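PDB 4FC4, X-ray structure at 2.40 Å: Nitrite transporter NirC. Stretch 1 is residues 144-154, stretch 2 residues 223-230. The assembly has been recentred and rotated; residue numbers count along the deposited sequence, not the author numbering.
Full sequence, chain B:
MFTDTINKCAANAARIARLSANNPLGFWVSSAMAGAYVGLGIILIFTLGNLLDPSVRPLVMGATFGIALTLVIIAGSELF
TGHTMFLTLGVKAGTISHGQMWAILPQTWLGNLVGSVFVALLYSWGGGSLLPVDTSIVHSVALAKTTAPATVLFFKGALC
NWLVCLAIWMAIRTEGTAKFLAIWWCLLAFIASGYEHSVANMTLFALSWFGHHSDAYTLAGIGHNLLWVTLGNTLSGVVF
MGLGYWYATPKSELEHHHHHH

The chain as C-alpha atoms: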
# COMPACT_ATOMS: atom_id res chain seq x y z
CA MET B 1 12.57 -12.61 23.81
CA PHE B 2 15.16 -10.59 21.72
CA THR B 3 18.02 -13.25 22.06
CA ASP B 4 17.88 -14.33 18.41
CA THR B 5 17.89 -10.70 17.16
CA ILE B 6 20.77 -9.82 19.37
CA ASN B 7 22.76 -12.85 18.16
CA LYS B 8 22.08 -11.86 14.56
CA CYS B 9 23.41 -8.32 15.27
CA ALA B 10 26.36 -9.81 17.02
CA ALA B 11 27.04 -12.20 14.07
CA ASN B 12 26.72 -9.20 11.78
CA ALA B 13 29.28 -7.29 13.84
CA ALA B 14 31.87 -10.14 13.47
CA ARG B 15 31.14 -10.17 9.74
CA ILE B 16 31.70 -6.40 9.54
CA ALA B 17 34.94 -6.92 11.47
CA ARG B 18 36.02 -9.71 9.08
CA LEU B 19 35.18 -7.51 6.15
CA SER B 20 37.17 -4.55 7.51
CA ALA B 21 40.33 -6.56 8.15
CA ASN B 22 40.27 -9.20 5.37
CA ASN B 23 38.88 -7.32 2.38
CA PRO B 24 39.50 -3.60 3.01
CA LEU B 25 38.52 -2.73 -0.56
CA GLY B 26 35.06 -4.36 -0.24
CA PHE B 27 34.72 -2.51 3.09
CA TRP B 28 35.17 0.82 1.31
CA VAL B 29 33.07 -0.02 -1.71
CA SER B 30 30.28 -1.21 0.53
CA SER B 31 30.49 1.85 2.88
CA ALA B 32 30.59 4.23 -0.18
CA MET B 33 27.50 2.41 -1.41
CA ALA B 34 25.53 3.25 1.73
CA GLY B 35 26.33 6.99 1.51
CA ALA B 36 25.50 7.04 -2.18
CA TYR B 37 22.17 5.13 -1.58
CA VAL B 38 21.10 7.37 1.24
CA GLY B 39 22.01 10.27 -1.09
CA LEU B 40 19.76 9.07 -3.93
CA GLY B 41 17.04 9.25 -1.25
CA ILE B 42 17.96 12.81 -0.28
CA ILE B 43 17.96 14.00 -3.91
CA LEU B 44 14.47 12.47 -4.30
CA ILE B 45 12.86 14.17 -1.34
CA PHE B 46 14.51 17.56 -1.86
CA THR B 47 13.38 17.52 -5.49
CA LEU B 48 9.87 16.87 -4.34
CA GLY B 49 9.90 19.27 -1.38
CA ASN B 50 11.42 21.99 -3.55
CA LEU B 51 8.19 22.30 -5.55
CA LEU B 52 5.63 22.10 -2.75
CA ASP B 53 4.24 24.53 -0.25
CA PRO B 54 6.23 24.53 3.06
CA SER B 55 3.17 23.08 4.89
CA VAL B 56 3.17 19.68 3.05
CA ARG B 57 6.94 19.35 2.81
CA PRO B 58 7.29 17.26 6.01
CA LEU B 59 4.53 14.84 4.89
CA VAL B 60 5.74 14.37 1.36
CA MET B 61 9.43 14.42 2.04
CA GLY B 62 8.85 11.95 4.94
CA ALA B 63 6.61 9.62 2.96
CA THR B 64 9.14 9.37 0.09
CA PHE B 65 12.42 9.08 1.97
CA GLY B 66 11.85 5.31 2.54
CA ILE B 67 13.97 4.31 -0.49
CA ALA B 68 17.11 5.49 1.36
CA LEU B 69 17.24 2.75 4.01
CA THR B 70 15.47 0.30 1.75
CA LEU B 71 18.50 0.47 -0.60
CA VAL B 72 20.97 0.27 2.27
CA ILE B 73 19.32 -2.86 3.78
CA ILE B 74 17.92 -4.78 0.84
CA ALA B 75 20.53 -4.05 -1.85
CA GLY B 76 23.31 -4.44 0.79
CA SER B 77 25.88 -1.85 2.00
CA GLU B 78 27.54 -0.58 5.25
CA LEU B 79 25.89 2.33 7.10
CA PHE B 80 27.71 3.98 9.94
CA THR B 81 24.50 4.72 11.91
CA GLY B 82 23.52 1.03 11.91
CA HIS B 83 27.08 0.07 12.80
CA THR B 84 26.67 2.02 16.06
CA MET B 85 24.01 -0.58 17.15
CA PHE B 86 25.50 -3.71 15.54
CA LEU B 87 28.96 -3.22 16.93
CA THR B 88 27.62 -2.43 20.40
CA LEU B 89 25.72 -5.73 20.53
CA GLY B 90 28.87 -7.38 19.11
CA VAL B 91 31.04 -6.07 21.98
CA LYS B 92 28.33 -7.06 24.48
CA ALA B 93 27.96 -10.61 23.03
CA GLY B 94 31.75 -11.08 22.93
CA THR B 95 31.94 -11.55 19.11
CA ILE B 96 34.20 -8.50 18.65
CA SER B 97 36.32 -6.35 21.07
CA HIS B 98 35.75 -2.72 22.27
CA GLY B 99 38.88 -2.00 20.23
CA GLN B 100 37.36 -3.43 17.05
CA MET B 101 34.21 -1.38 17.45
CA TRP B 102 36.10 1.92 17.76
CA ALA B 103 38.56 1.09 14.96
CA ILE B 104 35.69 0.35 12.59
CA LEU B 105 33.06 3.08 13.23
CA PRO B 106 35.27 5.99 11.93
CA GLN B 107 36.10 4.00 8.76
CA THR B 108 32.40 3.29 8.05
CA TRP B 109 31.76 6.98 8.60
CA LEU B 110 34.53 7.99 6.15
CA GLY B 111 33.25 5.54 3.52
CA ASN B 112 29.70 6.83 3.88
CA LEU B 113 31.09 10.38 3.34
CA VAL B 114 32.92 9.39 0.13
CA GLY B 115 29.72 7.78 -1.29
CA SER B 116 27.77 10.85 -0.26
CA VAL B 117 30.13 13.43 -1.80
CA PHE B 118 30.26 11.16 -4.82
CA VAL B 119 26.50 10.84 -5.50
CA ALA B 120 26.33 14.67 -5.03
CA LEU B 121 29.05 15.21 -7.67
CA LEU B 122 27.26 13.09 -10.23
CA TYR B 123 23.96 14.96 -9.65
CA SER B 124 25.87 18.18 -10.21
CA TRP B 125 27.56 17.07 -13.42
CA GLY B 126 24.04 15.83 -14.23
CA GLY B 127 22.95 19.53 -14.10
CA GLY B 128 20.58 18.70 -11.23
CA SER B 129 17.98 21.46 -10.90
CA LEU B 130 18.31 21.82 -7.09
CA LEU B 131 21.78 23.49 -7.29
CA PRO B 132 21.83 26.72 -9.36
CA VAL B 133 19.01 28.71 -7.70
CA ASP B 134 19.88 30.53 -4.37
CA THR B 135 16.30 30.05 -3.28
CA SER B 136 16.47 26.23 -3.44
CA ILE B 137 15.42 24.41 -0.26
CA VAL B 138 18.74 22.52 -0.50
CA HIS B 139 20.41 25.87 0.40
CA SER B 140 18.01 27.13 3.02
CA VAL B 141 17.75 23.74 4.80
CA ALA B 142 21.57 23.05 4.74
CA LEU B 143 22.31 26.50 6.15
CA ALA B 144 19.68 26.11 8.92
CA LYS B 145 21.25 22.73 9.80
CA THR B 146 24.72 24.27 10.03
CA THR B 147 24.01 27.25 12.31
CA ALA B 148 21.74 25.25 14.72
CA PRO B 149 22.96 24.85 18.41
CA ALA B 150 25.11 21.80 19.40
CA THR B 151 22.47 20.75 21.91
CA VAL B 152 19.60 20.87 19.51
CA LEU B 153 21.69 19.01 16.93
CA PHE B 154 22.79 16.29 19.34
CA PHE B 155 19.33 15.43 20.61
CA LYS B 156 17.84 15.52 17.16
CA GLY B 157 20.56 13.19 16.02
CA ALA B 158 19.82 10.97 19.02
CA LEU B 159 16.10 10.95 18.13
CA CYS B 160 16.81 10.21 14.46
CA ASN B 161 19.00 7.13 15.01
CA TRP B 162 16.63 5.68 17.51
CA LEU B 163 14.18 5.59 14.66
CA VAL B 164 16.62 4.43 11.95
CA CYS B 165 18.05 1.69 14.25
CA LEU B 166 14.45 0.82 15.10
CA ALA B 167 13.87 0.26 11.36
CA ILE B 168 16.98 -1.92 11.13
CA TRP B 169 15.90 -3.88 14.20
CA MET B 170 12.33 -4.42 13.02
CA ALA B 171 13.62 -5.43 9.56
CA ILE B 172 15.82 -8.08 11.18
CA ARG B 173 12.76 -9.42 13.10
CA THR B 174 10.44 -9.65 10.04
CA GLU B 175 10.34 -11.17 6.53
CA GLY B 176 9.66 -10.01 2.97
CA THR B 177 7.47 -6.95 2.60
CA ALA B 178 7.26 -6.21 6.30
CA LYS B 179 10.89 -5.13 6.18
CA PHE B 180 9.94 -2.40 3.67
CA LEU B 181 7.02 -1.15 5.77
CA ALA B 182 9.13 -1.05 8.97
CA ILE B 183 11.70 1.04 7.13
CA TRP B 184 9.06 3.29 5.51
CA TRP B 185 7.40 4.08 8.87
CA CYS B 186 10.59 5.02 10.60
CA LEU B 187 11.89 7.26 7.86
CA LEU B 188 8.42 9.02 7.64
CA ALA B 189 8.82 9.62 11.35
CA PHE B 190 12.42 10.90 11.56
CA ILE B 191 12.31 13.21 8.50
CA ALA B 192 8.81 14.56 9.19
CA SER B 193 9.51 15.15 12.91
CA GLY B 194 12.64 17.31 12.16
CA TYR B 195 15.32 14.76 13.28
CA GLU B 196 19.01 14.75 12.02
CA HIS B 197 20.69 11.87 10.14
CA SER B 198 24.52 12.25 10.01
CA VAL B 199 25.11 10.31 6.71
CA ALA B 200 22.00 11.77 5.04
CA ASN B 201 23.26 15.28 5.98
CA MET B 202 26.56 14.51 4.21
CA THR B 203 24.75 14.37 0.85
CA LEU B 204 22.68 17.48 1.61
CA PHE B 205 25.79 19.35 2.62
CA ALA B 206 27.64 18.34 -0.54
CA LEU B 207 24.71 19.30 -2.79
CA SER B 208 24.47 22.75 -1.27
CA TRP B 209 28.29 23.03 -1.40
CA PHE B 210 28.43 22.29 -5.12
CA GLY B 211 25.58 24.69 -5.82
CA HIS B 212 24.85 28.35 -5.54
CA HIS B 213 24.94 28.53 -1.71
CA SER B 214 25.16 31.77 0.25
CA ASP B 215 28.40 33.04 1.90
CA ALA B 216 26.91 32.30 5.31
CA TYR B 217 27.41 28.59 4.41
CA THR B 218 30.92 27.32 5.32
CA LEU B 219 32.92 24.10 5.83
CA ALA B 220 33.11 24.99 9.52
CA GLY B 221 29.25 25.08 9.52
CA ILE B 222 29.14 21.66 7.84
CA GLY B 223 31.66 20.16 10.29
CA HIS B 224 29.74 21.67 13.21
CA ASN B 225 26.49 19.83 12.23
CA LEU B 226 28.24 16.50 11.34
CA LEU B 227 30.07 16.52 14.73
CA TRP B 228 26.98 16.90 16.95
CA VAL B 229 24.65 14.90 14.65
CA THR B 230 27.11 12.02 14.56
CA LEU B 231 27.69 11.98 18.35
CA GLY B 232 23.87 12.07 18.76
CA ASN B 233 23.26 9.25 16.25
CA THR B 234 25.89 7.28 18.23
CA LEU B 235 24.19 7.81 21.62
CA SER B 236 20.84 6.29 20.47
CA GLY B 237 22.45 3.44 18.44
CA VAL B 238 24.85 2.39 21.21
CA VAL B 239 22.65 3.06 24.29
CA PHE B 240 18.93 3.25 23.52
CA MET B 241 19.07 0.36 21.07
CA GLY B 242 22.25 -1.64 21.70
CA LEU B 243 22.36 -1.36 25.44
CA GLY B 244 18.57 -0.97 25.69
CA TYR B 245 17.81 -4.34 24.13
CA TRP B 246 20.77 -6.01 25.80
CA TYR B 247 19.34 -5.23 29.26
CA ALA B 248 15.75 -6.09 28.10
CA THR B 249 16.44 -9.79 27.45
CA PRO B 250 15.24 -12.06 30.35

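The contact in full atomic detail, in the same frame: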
# COMPACT_ATOMS: atom_id res chain seq x y z
N ALA B 144 20.35 26.21 7.62
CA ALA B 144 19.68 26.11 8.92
C ALA B 144 20.29 24.96 9.75
O ALA B 144 20.47 25.08 10.97
CB ALA B 144 18.14 26.02 8.80
N LYS B 145 20.67 23.87 9.07
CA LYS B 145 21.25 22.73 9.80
C LYS B 145 22.62 23.10 10.34
O LYS B 145 23.00 22.59 11.40
CB LYS B 145 21.34 21.49 8.95
CG LYS B 145 20.03 20.74 8.74
CD LYS B 145 20.17 19.81 7.54
CE LYS B 145 18.97 18.91 7.33
NZ LYS B 145 18.80 18.02 8.48
N THR B 146 23.33 23.99 9.65
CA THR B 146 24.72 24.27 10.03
C THR B 146 24.88 25.28 11.14
O THR B 146 25.90 25.28 11.83
CB THR B 146 25.57 24.78 8.84
OG1 THR B 146 25.09 26.07 8.41
CG2 THR B 146 25.58 23.77 7.70
N THR B 147 23.92 26.20 11.27
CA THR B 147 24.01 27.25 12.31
C THR B 147 23.22 26.90 13.58
O THR B 147 23.27 27.65 14.53
CB THR B 147 23.50 28.62 11.82
OG1 THR B 147 22.12 28.49 11.52
CG2 THR B 147 24.25 29.06 10.56
N ALA B 148 22.48 25.78 13.57
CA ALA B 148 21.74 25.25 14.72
C ALA B 148 22.63 24.97 15.98
O ALA B 148 23.77 24.55 15.85
CB ALA B 148 20.93 24.00 14.28
N PRO B 149 22.11 25.17 17.21
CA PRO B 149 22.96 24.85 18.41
C PRO B 149 23.41 23.37 18.57
O PRO B 149 22.67 22.43 18.22
CB PRO B 149 22.05 25.24 19.60
CG PRO B 149 21.06 26.21 19.03
CD PRO B 149 20.77 25.65 17.64
N ALA B 150 24.60 23.15 19.10
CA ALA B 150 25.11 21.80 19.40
C ALA B 150 24.05 20.89 20.07
O ALA B 150 23.93 19.71 19.77
CB ALA B 150 26.33 21.90 20.27
N THR B 151 23.30 21.47 20.99
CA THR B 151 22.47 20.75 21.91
C THR B 151 21.30 20.21 21.13
O THR B 151 21.01 18.99 21.16
CB THR B 151 21.97 21.69 22.99
OG1 THR B 151 22.96 21.77 24.00
CG2 THR B 151 20.66 21.20 23.60
N VAL B 152 20.72 21.14 20.37
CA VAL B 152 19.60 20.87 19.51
C VAL B 152 20.04 19.79 18.54
O VAL B 152 19.33 18.77 18.36
CB VAL B 152 19.05 22.18 18.83
CG1 VAL B 152 18.22 21.90 17.56
CG2 VAL B 152 18.26 23.04 19.87
N LEU B 153 21.24 19.95 17.97
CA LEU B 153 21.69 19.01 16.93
C LEU B 153 21.94 17.61 17.49
O LEU B 153 21.57 16.60 16.88
CB LEU B 153 22.90 19.54 16.16
CG LEU B 153 22.59 20.68 15.19
CD1 LEU B 153 23.81 21.05 14.38
CD2 LEU B 153 21.46 20.34 14.23
N PHE B 154 22.53 17.57 18.67
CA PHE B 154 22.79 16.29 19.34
C PHE B 154 21.50 15.48 19.56
O PHE B 154 21.38 14.33 19.15
CB PHE B 154 23.46 16.57 20.66
CG PHE B 154 23.80 15.35 21.43
CD1 PHE B 154 25.05 14.72 21.24
CD2 PHE B 154 22.92 14.86 22.41
CE1 PHE B 154 25.39 13.58 21.95
CE2 PHE B 154 23.26 13.73 23.14
CZ PHE B 154 24.50 13.09 22.92
N GLY B 223 31.00 20.98 9.29
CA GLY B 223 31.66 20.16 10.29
C GLY B 223 30.99 20.23 11.65
O GLY B 223 30.88 19.23 12.35
N HIS B 224 30.55 21.43 12.01
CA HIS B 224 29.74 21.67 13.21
C HIS B 224 28.52 20.77 13.30
O HIS B 224 28.34 20.08 14.30
CB HIS B 224 29.32 23.14 13.32
CG HIS B 224 28.42 23.42 14.49
ND1 HIS B 224 28.88 23.51 15.75
CD2 HIS B 224 27.07 23.59 14.57
CE1 HIS B 224 27.86 23.75 16.59
NE2 HIS B 224 26.76 23.79 15.88
N ASN B 225 27.67 20.77 12.27
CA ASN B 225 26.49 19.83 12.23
C ASN B 225 26.88 18.35 12.28
O ASN B 225 26.40 17.63 13.15
CB ASN B 225 25.62 20.07 11.01
CG ASN B 225 24.44 19.08 10.90
OD1 ASN B 225 24.63 17.91 10.54
ND2 ASN B 225 23.22 19.56 11.22
N LEU B 226 27.76 17.90 11.38
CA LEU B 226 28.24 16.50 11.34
C LEU B 226 28.81 16.04 12.70
O LEU B 226 28.50 14.91 13.13
CB LEU B 226 29.20 16.26 10.15
CG LEU B 226 28.62 16.38 8.72
CD1 LEU B 226 29.63 15.90 7.67
CD2 LEU B 226 27.31 15.58 8.58
N LEU B 227 29.57 16.90 13.40
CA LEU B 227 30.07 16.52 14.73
C LEU B 227 28.96 16.17 15.71
O LEU B 227 28.86 15.02 16.14
CB LEU B 227 30.99 17.57 15.35
CG LEU B 227 31.46 17.25 16.78
CD1 LEU B 227 32.29 15.96 16.83
CD2 LEU B 227 32.25 18.44 17.38
N TRP B 228 28.10 17.13 16.03
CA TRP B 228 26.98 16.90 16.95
C TRP B 228 25.91 15.90 16.47
O TRP B 228 25.42 15.09 17.27
CB TRP B 228 26.41 18.25 17.42
CG TRP B 228 27.52 19.02 18.09
CD1 TRP B 228 28.22 20.12 17.59
CD2 TRP B 228 28.17 18.72 19.38
NE1 TRP B 228 29.18 20.53 18.47
CE2 TRP B 228 29.20 19.74 19.57
CE3 TRP B 228 27.96 17.76 20.38
CZ2 TRP B 228 30.01 19.78 20.71
CZ3 TRP B 228 28.75 17.81 21.53
CH2 TRP B 228 29.77 18.78 21.69
N VAL B 229 25.61 15.88 15.19
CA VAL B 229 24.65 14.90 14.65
C VAL B 229 25.21 13.48 14.73
O VAL B 229 24.52 12.57 15.15
CB VAL B 229 24.15 15.30 13.26
CG1 VAL B 229 23.19 14.27 12.66
CG2 VAL B 229 23.46 16.65 13.43
N THR B 230 26.48 13.32 14.40
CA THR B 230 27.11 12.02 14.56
C THR B 230 27.14 11.52 16.00
O THR B 230 26.71 10.36 16.25
CB THR B 230 28.52 12.03 13.98
OG1 THR B 230 28.42 12.40 12.60
CG2 THR B 230 29.23 10.64 14.16

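Leu 153 is the knob of this contact. Its CA-to-CB bond points toward the helix 223-230, and its side chain settles among His 224, Asn 225, Trp 228 and Val 229, four residues drawn from successive turns of that helix. Leu 153 CB lies 3.9 Å from Trp 228 CB and 4.0 Å from Val 229 CG2, while its CD1 reaches back toward the earlier residues of the stretch, 3.5 Å from Asn 225 ND2 and 4.1 Å from His 224 CD2. One branched side chain in the m, t rotamer thus touches both the apolar and the polar part of the hole.

One turn earlier, Ala 150 supplies a different kind of fit. Its methyl group sits almost squarely over the indole of Trp 228: Ala 150 CB is 3.5 Å from the centroid of the five-membered ring and only 4° off its normal, an ideal CH-pi placement. The small side chain lets the broad ring lie close against the helix that carries it. Phe 154 meets the same tryptophan at its edge, with Phe 154 CD1 4.3 Å from Trp 228 CE3. The backbones also come close here: Phe 154 CA and Trp 228 CA are 4.9 Å apart, and Phe 154 CA directs its hydrogen at Trp 228 O across 3.6 Å, a CA-H...O contact that suits such close packing.

These pairings follow from the helix geometry. The axes of helices 150-154 and 223-230 approach to 7.9 Å and cross at -51°, with their N-to-C directions more nearly parallel than antiparallel. Ala 150, Leu 153 and Phe 154, spaced three and four residues from the first, turn one side of their helix to the partner; His 224, Asn 225, Trp 228 and Val 229 answer with the same periodicity.

Outward, past the N-terminal end of helix 150-154 and toward the earlier residues of stretch 2, the chemistry becomes polar. Pro 149 occupies the N-cap position, and the turn leading to it leaves Ala 148 O available to His 224, whose NE2 donates a hydrogen bond of 3.1 Å to that oxygen. The acceptor lies near the plane of the imidazole, where the N-H points. Farther back, Asn 225 ND2 donates to Lys 145 O at 3.0 Å with a nearly straight angle of 160°. Two adjacent side chains therefore hold two backbone carbonyls, one in the preceding helix and one in the link to the next, a pairing that relies on main-chain acceptors.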